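Local coordinates for protein carboxylesterase (Ferroplasma acidiphilum, PDB 3WJ2) that probably hydrolyses carboxylic ester bonds, as expected of a carboxylesterase with the alpha/beta-hydrolase fold, at residues Met31-Leu36 with Tyr115-Glu120; Asp125-Ala130 with Ala162-Leu167; Gly154-Ala159 with Met279-Ala284; Asp235-Leu240 with Glu258-Lys263; Thr285-Glu288 with Ala293-Ile296. One frame throughout, in Å; residues are numbered along the deposited sequence.

Interaction 1: Met31-Leu36 with Tyr115-Glu120; sequences MLRNFL and YRLAPE
R33 NH1 donates to E120 OE1 over 2.9 Å in a nearly straight bond (168° at the hydrogen), and NH2 of the same R33 reaches OE2 of E120, also at 2.9 Å. The two side chains come from opposite directions and meet end-on, a salt bridge of two nitrogens with one oxygen for each. It is not flat: the guanidinium and carboxylate planes stand 43° apart. OE1 lies close to the guanidinium plane, while OE2, met on its syn lone pair, is tilted from it. R33 leaves its helix with CG anti to the backbone N (chi1 175°), and a bend at chi3 turns the head to the loop. L117 packs obliquely, its CD1 3.9 Å from R33 NE. That nitrogen is bonded to the carbonyl of L88, a second tie, from another loop, that should limit rotation of the head. A118 O lies near NH2, but the angle is too poor for a bond. E120 follows P119, whose preceding peptide bond is cis. This surface salt bridge ties helix 29-43 to the YRLAPE loop after strand 109-113, a sequence familiar from the hormone-sensitive-lipase family of alpha/beta hydrolases.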
# COMPACT_ATOMS: atom_id res chain seq x y z
N MET B 31 -25.47 7.55 -27.49
CA MET B 31 -25.27 9.00 -27.20
C MET B 31 -23.99 9.28 -26.48
O MET B 31 -23.27 10.23 -26.79
CB MET B 31 -26.44 9.45 -26.29
CG MET B 31 -27.73 9.38 -27.02
SD MET B 31 -27.86 11.03 -27.77
CE MET B 31 -28.35 11.79 -26.22
N LEU B 32 -23.63 8.38 -25.54
CA LEU B 32 -22.39 8.55 -24.82
C LEU B 32 -21.17 8.42 -25.74
O LEU B 32 -20.23 9.15 -25.61
CB LEU B 32 -22.31 7.53 -23.69
CG LEU B 32 -21.04 7.49 -22.88
CD1 LEU B 32 -20.95 8.80 -22.01
CD2 LEU B 32 -21.15 6.30 -21.99
N ARG B 33 -21.22 7.49 -26.67
CA ARG B 33 -20.16 7.29 -27.64
C ARG B 33 -19.96 8.56 -28.45
O ARG B 33 -18.87 9.02 -28.64
CB ARG B 33 -20.54 6.13 -28.57
CG ARG B 33 -19.54 5.86 -29.75
CD ARG B 33 -20.01 4.77 -30.65
NE ARG B 33 -20.08 3.52 -29.89
CZ ARG B 33 -21.15 2.76 -29.76
NH1 ARG B 33 -22.33 3.06 -30.40
NH2 ARG B 33 -21.12 1.65 -29.00
N ASN B 34 -21.07 9.10 -28.97
CA ASN B 34 -20.98 10.35 -29.69
C ASN B 34 -20.35 11.47 -28.82
O ASN B 34 -19.45 12.18 -29.28
CB ASN B 34 -22.41 10.75 -30.10
CG ASN B 34 -22.52 12.23 -30.44
OD1 ASN B 34 -22.87 13.11 -29.60
ND2 ASN B 34 -22.12 12.51 -31.64
N PHE B 35 -20.82 11.61 -27.59
CA PHE B 35 -20.28 12.62 -26.73
C PHE B 35 -18.79 12.45 -26.53
O PHE B 35 -18.03 13.36 -26.68
CB PHE B 35 -21.00 12.64 -25.39
CG PHE B 35 -20.42 13.63 -24.42
CD1 PHE B 35 -20.59 15.03 -24.63
CD2 PHE B 35 -19.72 13.20 -23.29
CE1 PHE B 35 -20.06 15.94 -23.75
CE2 PHE B 35 -19.17 14.13 -22.39
CZ PHE B 35 -19.36 15.49 -22.61
N LEU B 36 -18.37 11.24 -26.18
CA LEU B 36 -17.00 11.09 -25.83
C LEU B 36 -16.09 11.14 -27.08
O LEU B 36 -14.98 11.75 -27.00
CB LEU B 36 -16.82 9.78 -25.03
CG LEU B 36 -17.55 9.73 -23.67
CD1 LEU B 36 -17.43 8.24 -23.13
CD2 LEU B 36 -16.87 10.72 -22.71
N TYR B 115 -12.10 -2.62 -33.99
CA TYR B 115 -13.00 -3.74 -33.64
C TYR B 115 -14.38 -3.28 -33.30
O TYR B 115 -14.62 -2.06 -33.14
CB TYR B 115 -12.37 -4.47 -32.40
CG TYR B 115 -12.15 -3.54 -31.18
CD1 TYR B 115 -13.20 -3.34 -30.24
CD2 TYR B 115 -10.90 -2.86 -31.03
CE1 TYR B 115 -12.93 -2.50 -29.15
CE2 TYR B 115 -10.66 -2.08 -29.88
CZ TYR B 115 -11.70 -1.92 -29.00
OH TYR B 115 -11.60 -1.11 -27.88
N ARG B 116 -15.31 -4.21 -33.27
CA ARG B 116 -16.77 -3.88 -33.09
C ARG B 116 -17.02 -3.54 -31.61
O ARG B 116 -16.43 -4.15 -30.67
CB ARG B 116 -17.63 -5.03 -33.57
CG ARG B 116 -17.51 -5.12 -35.14
CD ARG B 116 -18.22 -6.40 -35.65
NE ARG B 116 -17.58 -7.59 -35.09
CZ ARG B 116 -18.04 -8.84 -35.14
NH1 ARG B 116 -19.25 -8.98 -35.76
NH2 ARG B 116 -17.39 -9.86 -34.59
N LEU B 117 -17.93 -2.59 -31.39
CA LEU B 117 -18.13 -2.03 -30.08
C LEU B 117 -19.48 -2.44 -29.50
O LEU B 117 -20.46 -2.71 -30.17
CB LEU B 117 -18.08 -0.46 -30.15
CG LEU B 117 -16.75 -0.00 -30.70
CD1 LEU B 117 -16.91 1.58 -31.03
CD2 LEU B 117 -15.65 -0.26 -29.68
N ALA B 118 -19.50 -2.46 -28.15
CA ALA B 118 -20.67 -2.84 -27.37
C ALA B 118 -21.47 -1.59 -27.04
O ALA B 118 -20.93 -0.44 -27.12
CB ALA B 118 -20.15 -3.44 -26.05
N PRO B 119 -22.79 -1.77 -26.74
CA PRO B 119 -23.53 -3.03 -26.59
C PRO B 119 -24.10 -3.57 -27.88
O PRO B 119 -24.68 -4.68 -27.85
CB PRO B 119 -24.72 -2.62 -25.66
CG PRO B 119 -24.94 -1.18 -26.12
CD PRO B 119 -23.58 -0.60 -26.36
N GLU B 120 -23.90 -2.83 -28.99
CA GLU B 120 -24.43 -3.34 -30.24
C GLU B 120 -23.79 -4.67 -30.57
O GLU B 120 -24.45 -5.55 -31.13
CB GLU B 120 -24.29 -2.34 -31.38
CG GLU B 120 -25.02 -1.00 -31.15
CD GLU B 120 -24.20 0.09 -30.40
OE1 GLU B 120 -24.62 1.27 -30.46
OE2 GLU B 120 -23.14 -0.22 -29.82

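Interaction 2: Asp125-Ala130 with Ala162-Leu167; sequences DAFNDA and AAALCL
A130 and L165 mark the nearest backbone approach, CA to CA 6.6 Å, where the short helical segments 125-130 and 162-167 cross at -68° with their axes 9.2 Å apart. At that point L165 CD2 lies 3.9 Å from A130 CB and 3.7 Å from A130 O, so one methyl covers both the alanine side chain and its carbonyl. L165 gets there with CG between the backbone N and the carbonyl carbon (chi1 75°). A130 O also accepts from S133 OG, three residues on. The second point of contact is F127. Its CB does not aim at the facing helix, but the ring ends there, edge first: CE1 comes 3.7 Å from A164 CB and 3.5 Å from A164 O, with the carbonyl close to the ring plane. The ring of Y228 also meets F127, its plane close to parallel. An alanine at F127 is likely to leave A164 without its aromatic neighbour and open a gap between the two helices. L161, on the same helix as A164, extends the packing by touching A126 and A130. Both helices flank the central sheet of the alpha/beta hydrolase fold, and helix 157-172 starts directly after the GxSxG turn. No hydrogen bond crosses between the segments: buried alanines, one leucine and one ring edge do the joining, so shape fit and van der Waals contact hold the helix pair.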
# COMPACT_ATOMS: atom_id res chain seq x y z
N ASP B 125 -17.58 -10.49 -29.60
CA ASP B 125 -17.27 -9.91 -30.92
C ASP B 125 -15.89 -9.15 -30.95
O ASP B 125 -15.12 -9.40 -31.84
CB ASP B 125 -18.42 -8.96 -31.41
CG ASP B 125 -19.73 -9.74 -31.71
OD1 ASP B 125 -19.70 -11.01 -31.71
OD2 ASP B 125 -20.80 -9.10 -31.94
N ALA B 126 -15.64 -8.23 -30.00
CA ALA B 126 -14.35 -7.45 -30.12
C ALA B 126 -13.21 -8.43 -29.97
O ALA B 126 -12.16 -8.23 -30.59
CB ALA B 126 -14.30 -6.42 -28.99
N PHE B 127 -13.38 -9.35 -29.03
CA PHE B 127 -12.29 -10.31 -28.84
C PHE B 127 -12.01 -11.10 -30.14
O PHE B 127 -10.85 -11.29 -30.52
CB PHE B 127 -12.69 -11.28 -27.68
CG PHE B 127 -11.78 -12.46 -27.61
CD1 PHE B 127 -10.47 -12.36 -27.15
CD2 PHE B 127 -12.24 -13.67 -28.18
CE1 PHE B 127 -9.61 -13.49 -27.19
CE2 PHE B 127 -11.37 -14.79 -28.24
CZ PHE B 127 -10.05 -14.70 -27.75
N ASN B 128 -13.06 -11.65 -30.77
CA ASN B 128 -12.89 -12.35 -32.01
C ASN B 128 -12.32 -11.43 -33.11
O ASN B 128 -11.53 -11.88 -33.92
CB ASN B 128 -14.25 -12.92 -32.47
CG ASN B 128 -14.69 -14.14 -31.63
OD1 ASN B 128 -13.86 -14.81 -30.93
ND2 ASN B 128 -16.01 -14.43 -31.69
N ASP B 129 -12.70 -10.14 -33.08
CA ASP B 129 -12.13 -9.21 -34.02
C ASP B 129 -10.61 -9.06 -33.81
O ASP B 129 -9.82 -8.98 -34.78
CB ASP B 129 -12.82 -7.86 -33.90
CG ASP B 129 -14.22 -7.87 -34.37
OD1 ASP B 129 -14.68 -8.87 -35.00
OD2 ASP B 129 -14.95 -6.89 -34.10
N ALA B 130 -10.18 -8.94 -32.57
CA ALA B 130 -8.76 -8.83 -32.23
C ALA B 130 -7.98 -10.10 -32.63
O ALA B 130 -6.98 -10.03 -33.36
CB ALA B 130 -8.61 -8.43 -30.69
N ALA B 162 -5.61 -7.45 -26.46
CA ALA B 162 -4.29 -7.85 -26.80
C ALA B 162 -3.86 -9.04 -25.87
O ALA B 162 -3.39 -10.03 -26.40
CB ALA B 162 -3.34 -6.74 -26.68
N ALA B 163 -4.14 -8.90 -24.58
CA ALA B 163 -3.69 -9.95 -23.62
C ALA B 163 -4.55 -11.16 -23.94
O ALA B 163 -4.00 -12.28 -23.95
CB ALA B 163 -3.95 -9.51 -22.21
N ALA B 164 -5.84 -11.03 -24.15
CA ALA B 164 -6.74 -12.20 -24.33
C ALA B 164 -6.45 -12.94 -25.61
O ALA B 164 -6.50 -14.18 -25.63
CB ALA B 164 -8.14 -11.70 -24.31
N LEU B 165 -6.13 -12.22 -26.69
CA LEU B 165 -5.93 -12.93 -27.96
C LEU B 165 -4.67 -13.78 -27.80
O LEU B 165 -4.63 -14.89 -28.38
CB LEU B 165 -5.90 -11.99 -29.20
CG LEU B 165 -4.63 -11.17 -29.38
CD1 LEU B 165 -3.66 -11.92 -30.25
CD2 LEU B 165 -5.03 -9.89 -30.17
N CYS B 166 -3.66 -13.32 -27.03
CA CYS B 166 -2.42 -14.11 -26.83
C CYS B 166 -2.77 -15.39 -26.12
O CYS B 166 -2.26 -16.45 -26.53
CB CYS B 166 -1.39 -13.36 -26.03
SG CYS B 166 -0.72 -11.97 -27.05
N LEU B 167 -3.64 -15.32 -25.14
CA LEU B 167 -4.04 -16.55 -24.41
C LEU B 167 -4.70 -17.53 -25.38
O LEU B 167 -4.45 -18.75 -25.33
CB LEU B 167 -5.10 -16.21 -23.35
CG LEU B 167 -4.52 -15.71 -22.07
CD1 LEU B 167 -5.63 -15.24 -21.17
CD2 LEU B 167 -3.73 -16.93 -21.26

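Interaction 3: Gly154-Ala159 with Met279-Ala284; sequences GDSAGA and MIHGSA
S156 points its CB at segment 279-284, and the atoms of this side chain meet a single residue there, H281. CB approaches the outer end of the imidazole. One bond further out, OG stands anti to the backbone N (chi1 -165°) and reaches the ring at its edge, near the ring plane. In the model OG lies 3.3 Å from H281 NE2, but the imidazole is probably turned over, so which ring atom faces the hydroxyl stays in doubt; with the ring turned back, a hydrogen bond is possible. The surroundings fit a nucleophile elbow, the sharp strand-to-helix turn of alpha/beta hydrolases: G154, S156 and G158 match GxSxG, and S156 has the strained backbone angles phi 55° and psi -128° between strand 150-155 and helix 157-172. A side chain on G154 would run into the carbonyl oxygen of G158, and one on G158 would crowd that of D155. Serine and histidine meeting here, with D251 touching H281, are consistent with a catalytic triad. H281 hangs from a type II turn, I280 to S283, with G282 at its third position. The ring of Y184 packs against H281 edge-to-face, and L205 and L253 touch it as well. Beside the serine, D155 turns its carboxylate to the hydroxyls of Y81 and Y95, which accounts for both of its oxygens.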
# COMPACT_ATOMS: atom_id res chain seq x y z
N GLY B 154 -2.23 -2.51 -26.96
CA GLY B 154 -3.51 -1.70 -26.79
C GLY B 154 -3.46 -0.95 -25.46
O GLY B 154 -2.47 -1.04 -24.76
N ASP B 155 -4.48 -0.14 -25.26
CA ASP B 155 -4.68 0.51 -23.96
C ASP B 155 -6.03 0.24 -23.46
O ASP B 155 -6.99 0.13 -24.17
CB ASP B 155 -4.44 2.03 -24.11
CG ASP B 155 -5.38 2.71 -25.07
OD1 ASP B 155 -5.29 2.45 -26.30
OD2 ASP B 155 -6.32 3.44 -24.66
N SER B 156 -6.11 0.13 -22.12
CA SER B 156 -7.35 -0.05 -21.47
C SER B 156 -8.10 -1.27 -22.04
O SER B 156 -7.55 -2.42 -22.10
CB SER B 156 -8.16 1.27 -21.48
OG SER B 156 -9.24 1.12 -20.50
N ALA B 157 -9.36 -1.11 -22.46
CA ALA B 157 -10.12 -2.26 -23.02
C ALA B 157 -9.33 -2.91 -24.22
O ALA B 157 -9.36 -4.12 -24.42
CB ALA B 157 -11.51 -1.70 -23.58
N GLY B 158 -8.57 -2.14 -25.02
CA GLY B 158 -7.86 -2.63 -26.15
C GLY B 158 -6.68 -3.54 -25.69
O GLY B 158 -6.25 -4.43 -26.39
N ALA B 159 -6.08 -3.13 -24.56
CA ALA B 159 -4.99 -3.99 -23.96
C ALA B 159 -5.60 -5.28 -23.41
O ALA B 159 -4.84 -6.28 -23.38
CB ALA B 159 -4.19 -3.22 -22.90
N MET B 279 0.56 8.89 -12.19
CA MET B 279 -0.30 8.82 -13.37
C MET B 279 -1.72 8.28 -13.08
O MET B 279 -1.95 7.65 -12.02
CB MET B 279 0.32 7.83 -14.39
CG MET B 279 1.73 8.24 -14.81
SD MET B 279 1.55 9.71 -15.95
CE MET B 279 2.39 10.98 -14.99
N ILE B 280 -2.68 8.61 -13.98
CA ILE B 280 -4.07 8.19 -13.83
C ILE B 280 -4.48 7.34 -15.07
O ILE B 280 -3.71 7.24 -16.07
CB ILE B 280 -5.05 9.41 -13.75
CG1 ILE B 280 -4.84 10.30 -14.98
CG2 ILE B 280 -4.83 10.12 -12.40
CD1 ILE B 280 -6.08 11.26 -15.05
N HIS B 281 -5.65 6.70 -15.04
CA HIS B 281 -6.11 5.92 -16.20
C HIS B 281 -6.21 6.81 -17.42
O HIS B 281 -6.55 8.00 -17.29
CB HIS B 281 -7.47 5.28 -15.93
CG HIS B 281 -7.71 4.09 -16.83
ND1 HIS B 281 -8.51 4.09 -17.97
CD2 HIS B 281 -7.23 2.84 -16.70
CE1 HIS B 281 -8.51 2.89 -18.49
NE2 HIS B 281 -7.77 2.10 -17.75
N GLY B 282 -5.73 6.33 -18.55
CA GLY B 282 -5.79 7.14 -19.77
C GLY B 282 -4.51 7.88 -19.96
O GLY B 282 -4.38 8.59 -20.94
N SER B 283 -3.48 7.68 -19.09
CA SER B 283 -2.26 8.50 -19.14
C SER B 283 -1.59 8.46 -20.54
O SER B 283 -1.12 9.49 -21.02
CB SER B 283 -1.24 8.09 -18.12
OG SER B 283 -1.04 6.65 -18.31
N ALA B 284 -1.55 7.31 -21.21
CA ALA B 284 -0.84 7.23 -22.49
C ALA B 284 -1.52 8.10 -23.55
O ALA B 284 -0.75 8.72 -24.30
CB ALA B 284 -0.78 5.77 -22.93

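Interaction 4: Asp235-Leu240 with Glu258-Lys263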
# COMPACT_ATOMS: atom_id res chain seq x y z
N ASP B 235 -5.95 -20.44 -16.16
CA ASP B 235 -5.30 -21.22 -15.10
C ASP B 235 -3.80 -21.46 -15.39
O ASP B 235 -3.09 -22.02 -14.55
CB ASP B 235 -6.12 -22.49 -14.78
CG ASP B 235 -6.38 -23.33 -15.99
OD1 ASP B 235 -5.52 -23.30 -16.92
OD2 ASP B 235 -7.45 -24.02 -16.01
N ASP B 236 -3.30 -20.97 -16.53
CA ASP B 236 -1.96 -21.24 -16.97
C ASP B 236 -1.48 -20.03 -17.80
O ASP B 236 -2.18 -19.64 -18.76
CB ASP B 236 -1.97 -22.48 -17.89
CG ASP B 236 -0.61 -22.80 -18.50
OD1 ASP B 236 0.39 -22.29 -18.02
OD2 ASP B 236 -0.52 -23.68 -19.41
N PHE B 237 -0.34 -19.44 -17.40
CA PHE B 237 0.28 -18.36 -18.18
C PHE B 237 1.52 -18.74 -18.96
O PHE B 237 2.18 -17.86 -19.51
CB PHE B 237 0.46 -17.18 -17.24
CG PHE B 237 -0.84 -16.72 -16.68
CD1 PHE B 237 -1.72 -15.91 -17.49
CD2 PHE B 237 -1.21 -17.01 -15.42
CE1 PHE B 237 -2.95 -15.49 -16.97
CE2 PHE B 237 -2.38 -16.64 -14.87
CZ PHE B 237 -3.30 -15.81 -15.65
N SER B 238 1.84 -20.06 -19.07
CA SER B 238 2.97 -20.50 -19.84
C SER B 238 2.90 -20.19 -21.28
O SER B 238 1.79 -20.23 -21.89
CB SER B 238 3.02 -22.07 -19.77
OG SER B 238 2.97 -22.46 -18.44
N ASN B 239 4.06 -19.95 -21.88
CA ASN B 239 4.21 -19.95 -23.28
C ASN B 239 3.43 -18.81 -23.95
O ASN B 239 3.17 -18.84 -25.15
CB ASN B 239 3.79 -21.29 -23.87
CG ASN B 239 4.69 -22.42 -23.31
OD1 ASN B 239 5.91 -22.24 -23.29
ND2 ASN B 239 4.10 -23.50 -22.81
N LEU B 240 3.21 -17.77 -23.16
CA LEU B 240 2.69 -16.48 -23.76
C LEU B 240 3.83 -15.62 -24.31
O LEU B 240 5.01 -15.76 -23.91
CB LEU B 240 1.96 -15.72 -22.66
CG LEU B 240 0.65 -16.37 -22.26
CD1 LEU B 240 -0.06 -15.73 -21.12
CD2 LEU B 240 -0.36 -16.49 -23.50
N GLU B 258 -0.82 -5.41 -11.99
CA GLU B 258 0.49 -5.65 -11.38
C GLU B 258 0.49 -7.14 -10.98
O GLU B 258 1.55 -7.78 -11.21
CB GLU B 258 0.69 -4.72 -10.17
CG GLU B 258 0.75 -3.24 -10.74
CD GLU B 258 1.24 -2.22 -9.74
OE1 GLU B 258 1.38 -2.52 -8.48
OE2 GLU B 258 1.47 -1.08 -10.16
N THR B 259 -0.67 -7.67 -10.65
CA THR B 259 -0.72 -9.17 -10.41
C THR B 259 -0.47 -9.92 -11.70
O THR B 259 0.34 -10.87 -11.75
CB THR B 259 -2.08 -9.57 -9.89
OG1 THR B 259 -2.26 -8.96 -8.58
CG2 THR B 259 -2.33 -11.09 -9.88
N TYR B 260 -1.02 -9.43 -12.83
CA TYR B 260 -0.81 -10.12 -14.08
C TYR B 260 0.65 -10.21 -14.47
O TYR B 260 1.11 -11.26 -14.96
CB TYR B 260 -1.67 -9.44 -15.19
CG TYR B 260 -1.87 -10.28 -16.45
CD1 TYR B 260 -2.78 -11.33 -16.38
CD2 TYR B 260 -1.22 -10.05 -17.64
CE1 TYR B 260 -3.10 -12.11 -17.54
CE2 TYR B 260 -1.50 -10.84 -18.78
CZ TYR B 260 -2.42 -11.90 -18.67
OH TYR B 260 -2.74 -12.64 -19.79
N VAL B 261 1.43 -9.12 -14.38
CA VAL B 261 2.86 -9.18 -14.63
C VAL B 261 3.58 -10.29 -13.82
O VAL B 261 4.42 -11.00 -14.37
CB VAL B 261 3.59 -7.80 -14.19
CG1 VAL B 261 5.20 -7.98 -14.19
CG2 VAL B 261 3.22 -6.86 -15.11
N LYS B 262 3.23 -10.30 -12.54
CA LYS B 262 3.83 -11.29 -11.62
C LYS B 262 3.46 -12.68 -12.01
O LYS B 262 4.35 -13.55 -11.99
CB LYS B 262 3.42 -11.01 -10.23
CG LYS B 262 4.00 -9.60 -9.68
CD LYS B 262 3.36 -9.12 -8.43
CE LYS B 262 4.22 -7.85 -7.93
NZ LYS B 262 3.57 -7.29 -6.77
N LYS B 263 2.22 -12.90 -12.41
CA LYS B 263 1.82 -14.26 -12.89
C LYS B 263 2.57 -14.67 -14.12
O LYS B 263 2.91 -15.83 -14.34
CB LYS B 263 0.30 -14.37 -13.12
CG LYS B 263 -0.56 -14.15 -11.84
CD LYS B 263 -0.18 -15.28 -10.90
CE LYS B 263 -0.88 -16.61 -11.42
NZ LYS B 263 -0.40 -17.80 -10.52
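F237 and Y260 make the aromatic contact: CE1 of F237 comes 3.4 Å from CE1 of Y260, the centroids are 5.4 Å apart, and the planes are inclined obliquely at 83°. F237 CG lies anti to the carbonyl carbon (chi1 -60°), which throws the ring toward the helix. On the ring's other flank the packing is aliphatic. K263, bent at chi2 and chi3, folds back so that its CB and CE lie 3.8 Å from F237 CD2 and CE2 respectively, while its NZ pairs with E266. L240 CD1 lies at the F237 ring edge, 4.3 Å from Y260 OH. This loop before strand 243-248 is laid against helix 254-266 of the hydrolase domain. Cut back to an alanine, F237 would probably leave Y260 and the K263 methylenes facing a gap, with the lysine chain freer to move. Polar bonds shape the loop itself: D236 OD1 accepts S238 N at 2.9 Å, from above the carboxylate plane, forming an Asx turn, and takes S238 OG at 2.6 Å on its syn lone pair. The carbonyls of D236 and S238 both accept from R170 of helix 157-172. I197 of the second subunit packs on K263.

Interaction 5: Thr285-Glu288 with Ala293-Ile296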
# COMPACT_ATOMS: atom_id res chain seq x y z
N THR B 285 -2.84 8.06 -23.60
CA THR B 285 -3.53 8.84 -24.62
C THR B 285 -3.53 10.29 -24.14
O THR B 285 -3.92 11.17 -24.96
CB THR B 285 -4.85 8.24 -24.96
OG1 THR B 285 -5.58 7.91 -23.79
CG2 THR B 285 -4.68 7.00 -25.87
N ASP B 286 -3.14 10.55 -22.89
CA ASP B 286 -2.94 11.97 -22.43
C ASP B 286 -1.55 12.51 -22.71
O ASP B 286 -1.13 13.49 -22.09
CB ASP B 286 -3.19 12.01 -20.94
CG ASP B 286 -4.58 11.68 -20.57
OD1 ASP B 286 -5.53 11.76 -21.38
OD2 ASP B 286 -4.78 11.29 -19.34
N PHE B 287 -0.79 11.94 -23.63
CA PHE B 287 0.55 12.31 -23.88
C PHE B 287 0.76 13.80 -24.31
O PHE B 287 1.88 14.28 -24.23
CB PHE B 287 1.27 11.42 -24.92
CG PHE B 287 0.78 11.69 -26.34
CD1 PHE B 287 1.62 12.35 -27.24
CD2 PHE B 287 -0.51 11.30 -26.71
CE1 PHE B 287 1.10 12.57 -28.57
CE2 PHE B 287 -1.06 11.54 -28.00
CZ PHE B 287 -0.22 12.16 -28.93
N GLU B 288 -0.34 14.40 -24.74
CA GLU B 288 -0.16 15.81 -25.15
C GLU B 288 -0.34 16.73 -23.97
O GLU B 288 -0.15 17.96 -24.11
CB GLU B 288 -1.20 16.12 -26.25
CG GLU B 288 -0.92 15.36 -27.51
CD GLU B 288 -2.18 15.22 -28.41
OE1 GLU B 288 -3.29 14.91 -27.90
OE2 GLU B 288 -2.06 15.38 -29.65
N ALA B 293 3.58 11.48 -18.69
CA ALA B 293 2.90 10.44 -19.50
C ALA B 293 3.58 10.30 -20.86
O ALA B 293 3.84 9.22 -21.37
CB ALA B 293 1.47 10.71 -19.61
N ARG B 294 3.84 11.43 -21.55
CA ARG B 294 4.59 11.38 -22.80
C ARG B 294 5.90 10.61 -22.70
O ARG B 294 6.24 9.83 -23.61
CB ARG B 294 4.88 12.86 -23.24
CG ARG B 294 5.43 12.94 -24.63
CD ARG B 294 5.60 14.51 -24.86
NE ARG B 294 5.82 14.65 -26.30
CZ ARG B 294 4.86 14.96 -27.20
NH1 ARG B 294 3.61 15.27 -26.85
NH2 ARG B 294 5.20 15.03 -28.47
N ASN B 295 6.71 10.83 -21.66
CA ASN B 295 7.98 10.15 -21.50
C ASN B 295 7.73 8.61 -21.26
O ASN B 295 8.53 7.84 -21.77
CB ASN B 295 8.73 10.71 -20.35
CG ASN B 295 9.40 11.99 -20.73
OD1 ASN B 295 9.33 12.98 -19.96
ND2 ASN B 295 10.02 12.01 -21.86
N ILE B 296 6.70 8.24 -20.54
CA ILE B 296 6.41 6.76 -20.35
C ILE B 296 6.07 6.14 -21.67
O ILE B 296 6.59 5.03 -22.00
CB ILE B 296 5.33 6.57 -19.26
CG1 ILE B 296 5.95 6.91 -17.93
CG2 ILE B 296 4.68 5.12 -19.29
CD1 ILE B 296 4.85 7.11 -16.85
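The F287 ring and the R294 guanidinium cross obliquely, their planes 37° apart, with R294 NH1 3.6 Å from F287 CD1. One face of the ring is covered by its own neighbour, E288, whose CG sits 3.5 Å above the plane and toward the rim; the ring also stacks with F101 of helix 96-106. At the guanidinium edge lie F287 O and the CA of E288. This is the link between the strand 271-280 region and the last helix, 291-303, of an alpha/beta hydrolase, just beyond the loop that holds H281. The chain doubles back so sharply that the CA atoms of F287 and R294 are 4.3 Å apart. With chi1 at 73°, F287 turns its ring over toward the arginine head. R294 runs out extended from CG to NE and passes over the F287 carbonyl, with CB 3.5 Å from the oxygen. At its end the guanidinium turns so that NH1 donates to that same F287 O in a long, bent bond. E288 belongs to a different network, since its OE2 accepts from N97 and stays well away from the arginine. The start of the helix is tied as well, with A293 N bonded to S290 OG. In the arginine bond, NH1 lies 3.3 Å from F287 O and approaches from above the carbonyl plane, 49° out of it.

Interactions 2 and 4 are buried and apolar across their segments; interaction 1 lies at the surface and rests on charge. Interaction 3, the probable active site, joins partly exposed residues although it lies nearest the chain centre. Interaction 5 is partly buried and mixes ring packing with an arginine bond to a backbone carbonyl. Interactions 2 and 3 share helix 157-172, and L167 of interaction 2 touches L240 and Y260, so the packing continues into interaction 4. A salt bridge from R116 to D129 ties interactions 1 and 2. A293 of interaction 5 packs on S283 and M279, so the last helix backs the histidine loop. Interactions 4 and 5 both touch the third subunit.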